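Local coordinates for NIPSNAP domain-containing protein (Burkholderia xenovorans, PDB 5KAK) that is of unknown function but belongs to the NipSnap family and adopts a fold of the dimeric alpha-beta barrel type, at residues E[35-40]-E[121-125]; E[15-19]-E[94-98]. All coordinates share one frame; numbering follows the deposited sequence. Where two conformers were deposited one is given.

Contact 1 (E[35-40]-E[121-125]); sequences IAIQRP and DEHAR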
loop_
_atom_site.group_PDB
_atom_site.type_symbol
_atom_site.label_atom_id
_atom_site.label_comp_id
_atom_site.label_asym_id
_atom_site.label_seq_id
_atom_site.Cartn_x
_atom_site.Cartn_y
_atom_site.Cartn_z
ATOM N N ILE E 35 -8.962 -15.592 -25.755
ATOM C CA ILE E 35 -9.740 -16.484 -24.902
ATOM C C ILE E 35 -9.978 -17.813 -25.607
ATOM O O ILE E 35 -10.082 -18.856 -24.946
ATOM C CB ILE E 35 -11.053 -15.809 -24.452
ATOM C CG1 ILE E 35 -11.585 -16.465 -23.173
ATOM C CG2 ILE E 35 -12.107 -15.845 -25.559
ATOM C CD1 ILE E 35 -10.664 -16.294 -21.958
ATOM N N ALA E 36 -10.022 -17.810 -26.944
ATOM C CA ALA E 36 -10.146 -19.057 -27.689
ATOM C C ALA E 36 -8.942 -19.953 -27.458
ATOM O O ALA E 36 -9.048 -21.179 -27.576
ATOM C CB ALA E 36 -10.304 -18.769 -29.182
ATOM N N ILE E 37 -7.788 -19.361 -27.158
ATOM C CA ILE E 37 -6.616 -20.145 -26.795
ATOM C C ILE E 37 -6.716 -20.612 -25.350
ATOM O O ILE E 37 -6.536 -21.797 -25.048
ATOM C CB ILE E 37 -5.331 -19.326 -27.003
ATOM C CG1 ILE E 37 -5.213 -18.823 -28.430
ATOM C CG2 ILE E 37 -4.109 -20.151 -26.642
ATOM C CD1 ILE E 37 -4.089 -17.832 -28.603
ATOM N N GLN E 38 -6.999 -19.674 -24.436
ATOM C CA GLN E 38 -6.759 -19.920 -23.021
ATOM C C GLN E 38 -7.886 -20.702 -22.361
ATOM O O GLN E 38 -7.622 -21.614 -21.577
ATOM C CB GLN E 38 -6.536 -18.589 -22.298
ATOM C CG GLN E 38 -6.179 -18.736 -20.817
ATOM C CD GLN E 38 -6.136 -17.405 -20.090
ATOM O OE1 GLN E 38 -6.888 -16.488 -20.412
ATOM N NE2 GLN E 38 -5.243 -17.288 -19.111
ATOM N N ARG E 39 -9.138 -20.374 -22.661
ATOM C CA ARG E 39 -10.240 -21.015 -21.950
ATOM C C ARG E 39 -10.308 -22.525 -22.150
ATOM O O ARG E 39 -10.548 -23.234 -21.157
ATOM C CB ARG E 39 -11.572 -20.362 -22.341
ATOM C CG ARG E 39 -12.765 -20.929 -21.571
ATOM C CD ARG E 39 -13.936 -19.970 -21.566
ATOM N NE ARG E 39 -14.089 -19.298 -22.849
ATOM C CZ ARG E 39 -14.984 -18.346 -23.092
ATOM N NH1 ARG E 39 -15.818 -17.961 -22.138
ATOM N NH2 ARG E 39 -15.046 -17.784 -24.290
ATOM N N PRO E 40 -10.116 -23.086 -23.349
ATOM C CA PRO E 40 -10.202 -24.551 -23.456
ATOM C C PRO E 40 -9.132 -25.271 -22.657
ATOM O O PRO E 40 -9.366 -26.398 -22.203
ATOM C CB PRO E 40 -10.037 -24.814 -24.961
ATOM C CG PRO E 40 -10.275 -23.489 -25.628
ATOM C CD PRO E 40 -9.822 -22.461 -24.651
ATOM N N ASP E 121 -19.158 -25.119 -26.989
ATOM C CA ASP E 121 -19.226 -23.753 -26.488
ATOM C C ASP E 121 -18.475 -22.791 -27.402
ATOM O O ASP E 121 -18.963 -21.691 -27.685
ATOM C CB ASP E 121 -18.662 -23.694 -25.067
ATOM C CG ASP E 121 -19.330 -24.680 -24.133
ATOM O OD1 ASP E 121 -20.577 -24.665 -24.056
ATOM O OD2 ASP E 121 -18.611 -25.471 -23.481
ATOM N N GLU E 122 -17.294 -23.195 -27.874
ATOM C CA GLU E 122 -16.479 -22.310 -28.701
ATOM C C GLU E 122 -17.161 -22.001 -30.029
ATOM O O GLU E 122 -17.059 -20.881 -30.542
ATOM C CB GLU E 122 -15.105 -22.940 -28.945
ATOM C CG GLU E 122 -14.073 -21.989 -29.536
ATOM C CD GLU E 122 -13.659 -20.918 -28.545
ATOM O OE1 GLU E 122 -13.686 -21.207 -27.332
ATOM O OE2 GLU E 122 -13.326 -19.791 -28.971
ATOM N N HIS E 123 -17.869 -22.981 -30.596
ATOM C CA HIS E 123 -18.388 -22.830 -31.953
ATOM C C HIS E 123 -19.533 -21.824 -32.015
ATOM O O HIS E 123 -19.672 -21.098 -33.006
ATOM C CB HIS E 123 -18.837 -24.188 -32.494
ATOM C CG HIS E 123 -17.725 -25.180 -32.634
ATOM N ND1 HIS E 123 -16.400 -24.842 -32.455
ATOM C CD2 HIS E 123 -17.738 -26.500 -32.935
ATOM C CE1 HIS E 123 -15.646 -25.910 -32.641
ATOM N NE2 HIS E 123 -16.435 -26.930 -32.934
ATOM N N ALA E 124 -20.363 -21.767 -30.975
ATOM C CA ALA E 124 -21.533 -20.900 -30.972
ATOM C C ALA E 124 -21.313 -19.614 -30.182
ATOM O O ALA E 124 -22.289 -18.958 -29.801
ATOM C CB ALA E 124 -22.746 -21.655 -30.426
ATOM N N ARG E 125 -20.058 -19.244 -29.932
ATOM C CA ARG E 125 -19.732 -18.031 -29.182
ATOM C C ARG E 125 -20.408 -16.788 -29.754
ATOM O O ARG E 125 -20.660 -16.703 -30.955
ATOM C CB ARG E 125 -18.215 -17.810 -29.145
ATOM C CG ARG E 125 -17.492 -18.581 -28.056
ATOM C CD ARG E 125 -16.018 -18.197 -27.996
ATOM N NE ARG E 125 -15.822 -16.776 -27.719
ATOM C CZ ARG E 125 -14.679 -16.129 -27.930
ATOM N NH1 ARG E 125 -13.635 -16.779 -28.422
ATOM N NH2 ARG E 125 -14.582 -14.832 -27.655
HETATM O O HOH W 1 -13.002 -19.310 -25.299
HETATM O O HOH W 2 -11.061 -15.573 -28.872
#
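Glu122 and Arg125, from the C-terminal helix 119-123 and the tail after it, lie against one side of helix 23-42 at Ile35, Ala36 and Arg39. Followed outward from CB, Glu122 first sets CG anti to the backbone N (chi1 -167°) and then bends at chi2, which lays the carboxylate beside Ala36. There Glu122 CD stands 4.0 Å from Ala36 CB and Glu122 OE2 presses closer, 3.2 Å from the same methyl. OE1 takes a hydrogen bond from the indole NE1 of Trp117 and a second from a water that also accepts from Arg39 NE and donates weakly to Ile35 O. Glu122 OE2 receives Arg125 NH1 on its syn side at 3.1 Å, a nearly straight salt bridge that lies in the guanidinium plane but 23° out of the carboxylate plane. Arg125, bent at chi3, lays one guanidinium face under two groups: the CG2 methyl of Ile35, 3.5 Å from Arg125 CZ, and Arg39 NH2. The two guanidinium planes are steeply inclined, 72° apart, with Arg39 NH2 3.7 Å from Arg125 NE. A second water joins Arg125 NH1 to Ala36 N, while Arg125 NH2 bonds to Glu31 O, earlier on the same helix. Arg39, described here in one of its two conformers, makes a cation-pi contact with Trp117 and gives NH1 to Phe109 O of the second subunit. No direct hydrogen bond links the two segments, so water carries the polar contacts between them. Glu122 probably offsets part of the arginine charge, binding Arg125 directly and, in this conformer, Arg39 through water, beside a subunit interface.

Contact 2 (E[15-19]-E[94-98]); sequences IYDLR and PLLVR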
loop_
_atom_site.group_PDB
_atom_site.type_symbol
_atom_site.label_atom_id
_atom_site.label_comp_id
_atom_site.label_asym_id
_atom_site.label_seq_id
_atom_site.Cartn_x
_atom_site.Cartn_y
_atom_site.Cartn_z
ATOM N N ILE E 15 -5.163 -10.710 -10.908
ATOM C CA ILE E 15 -5.450 -9.279 -10.919
ATOM C C ILE E 15 -4.297 -8.598 -11.645
ATOM O O ILE E 15 -3.166 -8.592 -11.140
ATOM C CB ILE E 15 -5.602 -8.724 -9.493
ATOM C CG1 ILE E 15 -6.684 -9.484 -8.704
ATOM C CG2 ILE E 15 -5.845 -7.234 -9.537
ATOM C CD1 ILE E 15 -6.652 -9.188 -7.202
ATOM N N TYR E 16 -4.556 -8.068 -12.846
ATOM C CA TYR E 16 -3.526 -7.385 -13.616
ATOM C C TYR E 16 -3.796 -5.892 -13.659
ATOM O O TYR E 16 -4.903 -5.457 -14.006
ATOM C CB TYR E 16 -3.442 -7.896 -15.052
ATOM C CG TYR E 16 -3.186 -9.364 -15.261
ATOM C CD1 TYR E 16 -2.688 -10.187 -14.245
ATOM C CD2 TYR E 16 -3.407 -9.913 -16.500
ATOM C CE1 TYR E 16 -2.455 -11.530 -14.483
ATOM C CE2 TYR E 16 -3.176 -11.236 -16.748
ATOM C CZ TYR E 16 -2.707 -12.048 -15.741
ATOM O OH TYR E 16 -2.500 -13.378 -16.049
ATOM N N ASP E 17 -2.792 -5.108 -13.304
ATOM C CA ASP E 17 -2.865 -3.670 -13.498
ATOM C C ASP E 17 -2.241 -3.333 -14.845
ATOM O O ASP E 17 -1.141 -3.788 -15.149
ATOM C CB ASP E 17 -2.159 -2.934 -12.374
ATOM C CG ASP E 17 -2.793 -3.198 -11.026
ATOM O OD1 ASP E 17 -4.002 -2.933 -10.879
ATOM O OD2 ASP E 17 -2.085 -3.694 -10.127
ATOM N N LEU E 18 -2.947 -2.534 -15.636
ATOM C CA LEU E 18 -2.574 -2.240 -17.012
ATOM C C LEU E 18 -2.100 -0.802 -17.157
ATOM O O LEU E 18 -2.352 0.043 -16.300
ATOM C CB LEU E 18 -3.765 -2.481 -17.950
ATOM C CG LEU E 18 -4.320 -3.902 -17.846
ATOM C CD1 LEU E 18 -5.509 -4.096 -18.761
ATOM C CD2 LEU E 18 -3.225 -4.862 -18.215
ATOM N N ARG E 19 -1.432 -0.534 -18.290
ATOM C CA ARG E 19 -1.133 0.822 -18.727
ATOM C C ARG E 19 -2.431 1.629 -18.710
ATOM O O ARG E 19 -3.507 1.071 -18.964
ATOM C CB ARG E 19 -0.512 0.762 -20.131
ATOM C CG ARG E 19 -0.349 2.081 -20.852
ATOM C CD ARG E 19 0.200 1.847 -22.249
ATOM N NE ARG E 19 -0.823 1.419 -23.206
ATOM C CZ ARG E 19 -0.545 0.881 -24.393
ATOM N NH1 ARG E 19 0.720 0.689 -24.745
ATOM N NH2 ARG E 19 -1.522 0.527 -25.224
ATOM N N PRO E 94 2.788 -5.734 -23.844
ATOM C CA PRO E 94 2.974 -4.272 -23.808
ATOM C C PRO E 94 1.959 -3.520 -22.959
ATOM O O PRO E 94 2.180 -2.329 -22.681
ATOM C CB PRO E 94 2.849 -3.865 -25.279
ATOM C CG PRO E 94 3.088 -5.127 -26.052
ATOM C CD PRO E 94 2.526 -6.208 -25.217
ATOM N N LEU E 95 0.867 -4.154 -22.542
ATOM C CA LEU E 95 -0.159 -3.480 -21.762
ATOM C C LEU E 95 -0.008 -3.716 -20.274
ATOM O O LEU E 95 -0.696 -3.048 -19.492
ATOM C CB LEU E 95 -1.559 -3.933 -22.196
ATOM C CG LEU E 95 -1.904 -3.923 -23.684
ATOM C CD1 LEU E 95 -3.206 -4.679 -23.956
ATOM C CD2 LEU E 95 -2.020 -2.493 -24.180
ATOM N N LEU E 96 0.887 -4.621 -19.875
ATOM C CA LEU E 96 1.013 -5.029 -18.478
ATOM C C LEU E 96 1.900 -4.073 -17.690
ATOM O O LEU E 96 2.904 -3.562 -18.197
ATOM C CB LEU E 96 1.591 -6.440 -18.403
ATOM C CG LEU E 96 0.767 -7.512 -19.104
ATOM C CD1 LEU E 96 1.517 -8.842 -19.123
ATOM C CD2 LEU E 96 -0.548 -7.653 -18.379
ATOM N N VAL E 97 1.480 -3.792 -16.455
ATOM C CA VAL E 97 2.270 -3.029 -15.495
ATOM C C VAL E 97 2.584 -3.854 -14.255
ATOM O O VAL E 97 3.728 -3.858 -13.773
ATOM C CB VAL E 97 1.560 -1.710 -15.107
ATOM C CG1 VAL E 97 2.247 -1.055 -13.929
ATOM C CG2 VAL E 97 1.501 -0.753 -16.299
ATOM N N ARG E 98 1.597 -4.573 -13.734
ATOM C CA ARG E 98 1.753 -5.324 -12.492
ATOM C C ARG E 98 0.779 -6.488 -12.492
ATOM O O ARG E 98 -0.347 -6.360 -12.986
ATOM C CB ARG E 98 1.501 -4.408 -11.292
ATOM C CG ARG E 98 1.542 -5.067 -9.930
ATOM C CD ARG E 98 1.260 -4.021 -8.863
ATOM N NE ARG E 98 2.179 -2.888 -8.974
ATOM C CZ ARG E 98 1.878 -1.716 -9.536
ATOM N NH1 ARG E 98 0.669 -1.500 -10.044
ATOM N NH2 ARG E 98 2.794 -0.761 -9.598
#
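Asp17 O accepts from two successive amides of the facing chain, Val97 N at 2.9 Å and Arg98 N at 3.2 Å, and Asp17 N returns a bond to Arg98 O. Beside this backbone pairing, Arg98 leaves with CG anti to its N (chi1 176°) and stays extended until a bend at chi3 brings Arg98 NH1 to 3.5 Å from Asp17 OD2, a long salt bridge. The carboxylate sits at the guanidinium edge with the two planes 59° apart; its other oxygen, OD1, is held by Gln58 NE2. Two residues facing one make this a classic beta bulge, which shifts the register where the end of strand 10-18 meets the start of antiparallel strand 96-106 in the ferredoxin-like sheet. Val97, at the bulge, lays CG2 against the backbone, 3.6 Å from Arg19 N. Leu96 CD2 touches both Leu18 CD2 (3.9 Å) and Tyr16 CD2 (4.1 Å), its side chain lying alongside the tyrosine and pointing the same way. Past the bulge, Arg19 N donates to Leu95 O. The Arg19 side chain bends at chi3 (80°) and turns one guanidinium face onto Leu95 CD2, which comes within 3.2 Å of Arg19 NH2.

In the fold
Contacts 1 and 2 lie on opposite sides of the chain's centre, their centres 23 Å apart, and hold no element in common. Each is partly buried. Contact 1 joins helix 23-42 to the C-terminal tail through side chains and water; contact 2 joins two neighbouring strands of the sheet, mainly through direct backbone bonds, and buries more than twice the surface. Strand 10-18 runs on into helix 23-42, and strand 96-106 precedes helix 119-123, so the same succession of elements supplies both. Charge is handled differently too: in contact 1 the salt bridge stays within 121-125, whereas in contact 2 it crosses between the strands. Other subunits approach both contacts.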